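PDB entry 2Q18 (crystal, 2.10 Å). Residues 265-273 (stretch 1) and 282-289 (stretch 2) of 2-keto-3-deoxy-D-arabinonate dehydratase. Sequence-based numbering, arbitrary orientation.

Stretch 1 265-273: GLKDEDIVE
Stretch 2, residues 282-289: LITPVKKR

Stretch 2 is extended throughout, strand from Leu-282 to Lys-288; stretch 1 approaches as a loop and becomes strand at Ile-271. The strands run antiparallel, at 156°, pairing Ile-271 with Pro-285, Val-272 with Thr-284 and Glu-273 with Ile-283. Val-272 and Thr-284 form the hydrogen-bonded pair: N of each donates to O of the other, both at 2.9 Å. Water 1 donates to Val-272 O (2.8 Å) and Leu-282 O (2.6 Å). Pro-285 has no amide hydrogen to give, and suits the non-hydrogen-bonded position opposite Ile-271.

Before the strand, a type II turn spans Lys-267 to Asp-270, closed by Asp-270 N to Lys-267 O (3.1 Å). Glu-269 takes its left-handed corner (phi/psi 77/-1), and its N donates to Val-286 O at 2.8 Å. Val-286 N returns a weak bond to Asp-270 O (2.9 Å, 124°). Asp-270, chi1 m (-81°), folds its carboxylate back so that OD2 accepts from Lys-267 N at 2.8 Å, bracing the turn. Asp-268 instead adopts chi1 t (-161°), carrying OD1 across to Lys-288 N at 2.9 Å; a short carboxylate thus does the work of a backbone carbonyl. Lys-287 (t, p, t, t) leaves its NZ 4.1 Å from Asp-268 OD1, charges near but beyond a salt bridge.

Val-286, buried and pointing toward stretch 1, loses the most surface, 115 of 593 Å² summed over both sides. With chi1 t, its CG2 lies 3.8 Å from Val-272 CG2, also chi1 t, and 4.0 Å from Leu-266 CG; compact branched side chains fill this space without polar groups to satisfy. On the other face, Ile-271 (m, m) sets CG2 3.6 Å from Ile-283 CG2 and CD1 3.9 Å from Pro-285 CB. Glu-273 (m, t) lays CG 4.1 Å from Ile-283 CG1, its aliphatic part covering the partly exposed isoleucine.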

ATOM      1  N   GLY A 265      26.324  -3.116  37.964  1.00 35.52           N
ATOM      2  CA  GLY A 265      25.071  -3.442  37.298  1.00 34.70           C
ATOM      3  C   GLY A 265      24.138  -2.250  37.193  1.00 34.95           C
ATOM      4  O   GLY A 265      23.964  -1.488  38.153  1.00 33.61           O
ATOM      5  N   LEU A 266      23.551  -2.086  36.011  1.00 33.93           N
ATOM      6  CA  LEU A 266      22.589  -1.023  35.739  1.00 33.48           C
ATOM      7  C   LEU A 266      21.362  -1.121  36.635  1.00 33.29           C
ATOM      8  O   LEU A 266      20.919  -2.218  36.975  1.00 32.98           O
ATOM      9  CB  LEU A 266      22.142  -1.105  34.274  1.00 33.45           C
ATOM     10  CG  LEU A 266      22.702  -0.185  33.183  1.00 34.70           C
ATOM     11  CD1 LEU A 266      24.095   0.374  33.465  1.00 33.24           C
ATOM     12  CD2 LEU A 266      22.642  -0.882  31.821  1.00 32.76           C
ATOM     13  N   LYS A 267      20.817   0.027  37.017  1.00 33.55           N
ATOM     14  CA  LYS A 267      19.501   0.051  37.652  1.00 35.09           C
ATOM     15  C   LYS A 267      18.584   1.133  37.095  1.00 33.01           C
ATOM     16  O   LYS A 267      19.013   1.994  36.331  1.00 32.62           O
ATOM     17  CB  LYS A 267      19.586   0.097  39.188  1.00 36.09           C
ATOM     18  CG  LYS A 267      20.498   1.143  39.779  1.00 39.01           C
ATOM     19  CD  LYS A 267      20.568   1.021  41.320  1.00 38.90           C
ATOM     20  CE  LYS A 267      21.256  -0.270  41.766  1.00 45.08           C
ATOM     21  NZ  LYS A 267      21.393  -0.364  43.249  1.00 49.42           N
ATOM     22  N   ASP A 268      17.312   1.054  37.472  1.00 33.12           N
ATOM     23  CA  ASP A 268      16.287   1.979  37.015  1.00 33.14           C
ATOM     24  C   ASP A 268      16.758   3.424  37.145  1.00 33.00           C
ATOM     25  O   ASP A 268      17.333   3.810  38.168  1.00 32.21           O
ATOM     26  CB  ASP A 268      14.998   1.759  37.808  1.00 33.64           C
ATOM     27  CG  ASP A 268      13.776   2.325  37.111  1.00 35.36           C
ATOM     28  OD1 ASP A 268      13.416   1.822  36.022  1.00 36.02           O
ATOM     29  OD2 ASP A 268      13.162   3.263  37.659  1.00 34.91           O
ATOM     30  N   GLU A 269      16.538   4.194  36.078  1.00 31.65           N
ATOM     31  CA  GLU A 269      16.848   5.634  36.001  1.00 31.77           C
ATOM     32  C   GLU A 269      18.328   5.995  35.807  1.00 30.44           C
ATOM     33  O   GLU A 269      18.654   7.178  35.703  1.00 29.48           O
ATOM     34  CB  GLU A 269      16.216   6.445  37.157  1.00 32.52           C
ATOM     35  CG  GLU A 269      14.693   6.283  37.340  1.00 37.29           C
ATOM     36  CD  GLU A 269      13.858   6.652  36.106  1.00 47.33           C
ATOM     37  OE1 GLU A 269      14.373   7.321  35.176  1.00 50.75           O
ATOM     38  OE2 GLU A 269      12.666   6.268  36.068  1.00 51.40           O
ATOM     39  N   ASP A 270      19.215   4.997  35.736  1.00 29.23           N
ATOM     40  CA  ASP A 270      20.605   5.240  35.323  1.00 28.56           C
ATOM     41  C   ASP A 270      20.623   5.903  33.949  1.00 28.35           C
ATOM     42  O   ASP A 270      19.699   5.718  33.157  1.00 27.63           O
ATOM     43  CB  ASP A 270      21.410   3.932  35.230  1.00 28.99           C
ATOM     44  CG  ASP A 270      21.926   3.441  36.583  1.00 31.85           C
ATOM     45  OD1 ASP A 270      21.820   4.173  37.595  1.00 29.46           O
ATOM     46  OD2 ASP A 270      22.448   2.305  36.622  1.00 27.78           O
ATOM     47  N   ILE A 271      21.673   6.671  33.672  1.00 27.36           N
ATOM     48  CA  ILE A 271      21.879   7.226  32.342  1.00 27.97           C
ATOM     49  C   ILE A 271      23.165   6.643  31.774  1.00 28.53           C
ATOM     50  O   ILE A 271      24.240   6.779  32.370  1.00 27.55           O
ATOM     51  CB  ILE A 271      21.965   8.784  32.332  1.00 28.03           C
ATOM     52  CG1 ILE A 271      20.814   9.440  33.126  1.00 27.09           C
ATOM     53  CG2 ILE A 271      22.056   9.312  30.896  1.00 27.82           C
ATOM     54  CD1 ILE A 271      19.388   9.111  32.656  1.00 25.46           C
ATOM     55  N   VAL A 272      23.040   5.988  30.622  1.00 28.08           N
ATOM     56  CA  VAL A 272      24.184   5.414  29.925  1.00 27.16           C
ATOM     57  C   VAL A 272      24.572   6.334  28.777  1.00 27.53           C
ATOM     58  O   VAL A 272      23.746   6.661  27.919  1.00 27.68           O
ATOM     59  CB  VAL A 272      23.878   3.979  29.411  1.00 27.19           C
ATOM     60  CG1 VAL A 272      25.057   3.418  28.614  1.00 27.49           C
ATOM     61  CG2 VAL A 272      23.533   3.059  30.573  1.00 26.03           C
ATOM     62  N   GLU A 273      25.832   6.760  28.776  1.00 26.83           N
ATOM     63  CA  GLU A 273      26.345   7.655  27.753  1.00 28.18           C
ATOM     64  C   GLU A 273      27.541   7.002  27.097  1.00 27.72           C
ATOM     65  O   GLU A 273      28.472   6.571  27.782  1.00 27.66           O
ATOM     66  CB  GLU A 273      26.751   9.003  28.358  1.00 27.53           C
ATOM     67  CG  GLU A 273      25.678   9.651  29.235  1.00 29.05           C
ATOM     68  CD  GLU A 273      26.144  10.950  29.893  1.00 32.36           C
ATOM     69  OE1 GLU A 273      27.330  11.324  29.745  1.00 37.10           O
ATOM     70  OE2 GLU A 273      25.313  11.603  30.561  1.00 39.00           O
ATOM     71  N   LEU A 282      25.834   8.799  22.282  1.00 25.77           N
ATOM     72  CA  LEU A 282      24.535   8.161  22.417  1.00 25.74           C
ATOM     73  C   LEU A 282      24.142   8.139  23.892  1.00 25.76           C
ATOM     74  O   LEU A 282      24.900   7.643  24.727  1.00 26.10           O
ATOM     75  CB  LEU A 282      24.589   6.727  21.864  1.00 24.73           C
ATOM     76  CG  LEU A 282      23.355   5.832  22.031  1.00 25.35           C
ATOM     77  CD1 LEU A 282      22.204   6.315  21.149  1.00 22.69           C
ATOM     78  CD2 LEU A 282      23.704   4.380  21.708  1.00 25.23           C
ATOM     79  N   ILE A 283      22.957   8.659  24.199  1.00 25.45           N
ATOM     80  CA  ILE A 283      22.497   8.786  25.580  1.00 25.69           C
ATOM     81  C   ILE A 283      21.152   8.098  25.778  1.00 25.55           C
ATOM     82  O   ILE A 283      20.171   8.430  25.111  1.00 26.40           O
ATOM     83  CB  ILE A 283      22.399  10.283  26.015  1.00 25.53           C
ATOM     84  CG1 ILE A 283      23.760  10.975  25.890  1.00 25.91           C
ATOM     85  CG2 ILE A 283      21.844  10.399  27.439  1.00 25.19           C
ATOM     86  CD1 ILE A 283      23.693  12.504  25.880  1.00 26.16           C
ATOM     87  N   THR A 284      21.105   7.142  26.701  1.00 25.34           N
ATOM     88  CA  THR A 284      19.869   6.421  26.981  1.00 25.31           C
ATOM     89  C   THR A 284      19.629   6.247  28.483  1.00 27.26           C
ATOM     90  O   THR A 284      20.488   5.707  29.193  1.00 27.27           O
ATOM     91  CB  THR A 284      19.851   5.014  26.320  1.00 24.90           C
ATOM     92  OG1 THR A 284      20.898   4.210  26.872  1.00 23.16           O
ATOM     93  CG2 THR A 284      20.017   5.097  24.793  1.00 24.32           C
ATOM     94  N   PRO A 285      18.459   6.699  28.972  1.00 28.01           N
ATOM     95  CA  PRO A 285      18.038   6.324  30.325  1.00 28.34           C
ATOM     96  C   PRO A 285      17.752   4.827  30.418  1.00 28.97           C
ATOM     97  O   PRO A 285      17.587   4.160  29.390  1.00 28.41           O
ATOM     98  CB  PRO A 285      16.753   7.129  30.543  1.00 27.85           C
ATOM     99  CG  PRO A 285      16.272   7.481  29.172  1.00 28.94           C
ATOM    100  CD  PRO A 285      17.492   7.598  28.312  1.00 28.36           C
ATOM    101  N   VAL A 286      17.704   4.312  31.643  1.00 28.29           N
ATOM    102  CA  VAL A 286      17.518   2.889  31.882  1.00 28.26           C
ATOM    103  C   VAL A 286      16.197   2.661  32.600  1.00 29.96           C
ATOM    104  O   VAL A 286      15.846   3.393  33.527  1.00 29.00           O
ATOM    105  CB  VAL A 286      18.690   2.301  32.716  1.00 28.68           C
ATOM    106  CG1 VAL A 286      18.472   0.823  33.014  1.00 28.08           C
ATOM    107  CG2 VAL A 286      20.014   2.510  32.004  1.00 27.38           C
ATOM    108  N   LYS A 287      15.462   1.653  32.145  1.00 30.98           N
ATOM    109  CA  LYS A 287      14.248   1.213  32.806  1.00 33.83           C
ATOM    110  C   LYS A 287      14.407  -0.246  33.233  1.00 34.49           C
ATOM    111  O   LYS A 287      14.698  -1.117  32.408  1.00 33.44           O
ATOM    112  CB  LYS A 287      13.036   1.391  31.879  1.00 34.75           C
ATOM    113  CG  LYS A 287      11.740   0.751  32.370  1.00 41.19           C
ATOM    114  CD  LYS A 287      11.105   1.548  33.509  1.00 51.05           C
ATOM    115  CE  LYS A 287       9.954   0.787  34.155  1.00 53.72           C
ATOM    116  NZ  LYS A 287       9.414   1.532  35.326  1.00 56.03           N
ATOM    117  N   LYS A 288      14.236  -0.502  34.526  1.00 34.67           N
ATOM    118  CA  LYS A 288      14.210  -1.865  35.034  1.00 36.18           C
ATOM    119  C   LYS A 288      12.812  -2.444  34.836  1.00 37.19           C
ATOM    120  O   LYS A 288      11.824  -1.865  35.294  1.00 36.68           O
ATOM    121  CB  LYS A 288      14.612  -1.904  36.513  1.00 36.15           C
ATOM    122  CG  LYS A 288      14.351  -3.239  37.210  1.00 35.99           C
ATOM    123  CD  LYS A 288      15.427  -4.268  36.898  1.00 36.98           C
ATOM    124  CE  LYS A 288      15.151  -5.581  37.625  1.00 37.89           C
ATOM    125  NZ  LYS A 288      16.311  -6.513  37.533  1.00 39.82           N
ATOM    126  N   ARG A 289      12.736  -3.583  34.149  1.00 38.47           N
ATOM    127  CA  ARG A 289      11.455  -4.240  33.898  1.00 40.28           C
ATOM    128  C   ARG A 289      10.896  -4.866  35.175  1.00 42.19           C
ATOM    129  O   ARG A 289      11.644  -5.385  36.001  1.00 41.02           O
ATOM    130  CB  ARG A 289      11.581  -5.302  32.797  1.00 40.15           C
ATOM    131  CG  ARG A 289      12.032  -4.779  31.431  1.00 40.16           C
ATOM    132  CD  ARG A 289      11.007  -3.856  30.780  1.00 43.76           C
ATOM    133  NE  ARG A 289      11.275  -3.674  29.351  1.00 49.26           N
ATOM    134  CZ  ARG A 289      11.007  -2.567  28.658  1.00 50.67           C
ATOM    135  NH1 ARG A 289      11.291  -2.514  27.364  1.00 49.63           N
ATOM    136  NH2 ARG A 289      10.472  -1.505  29.252  1.00 51.75           N
TER
HETATM  137  O   HOH W   1      24.393   5.211  25.612  1.00 23.15           O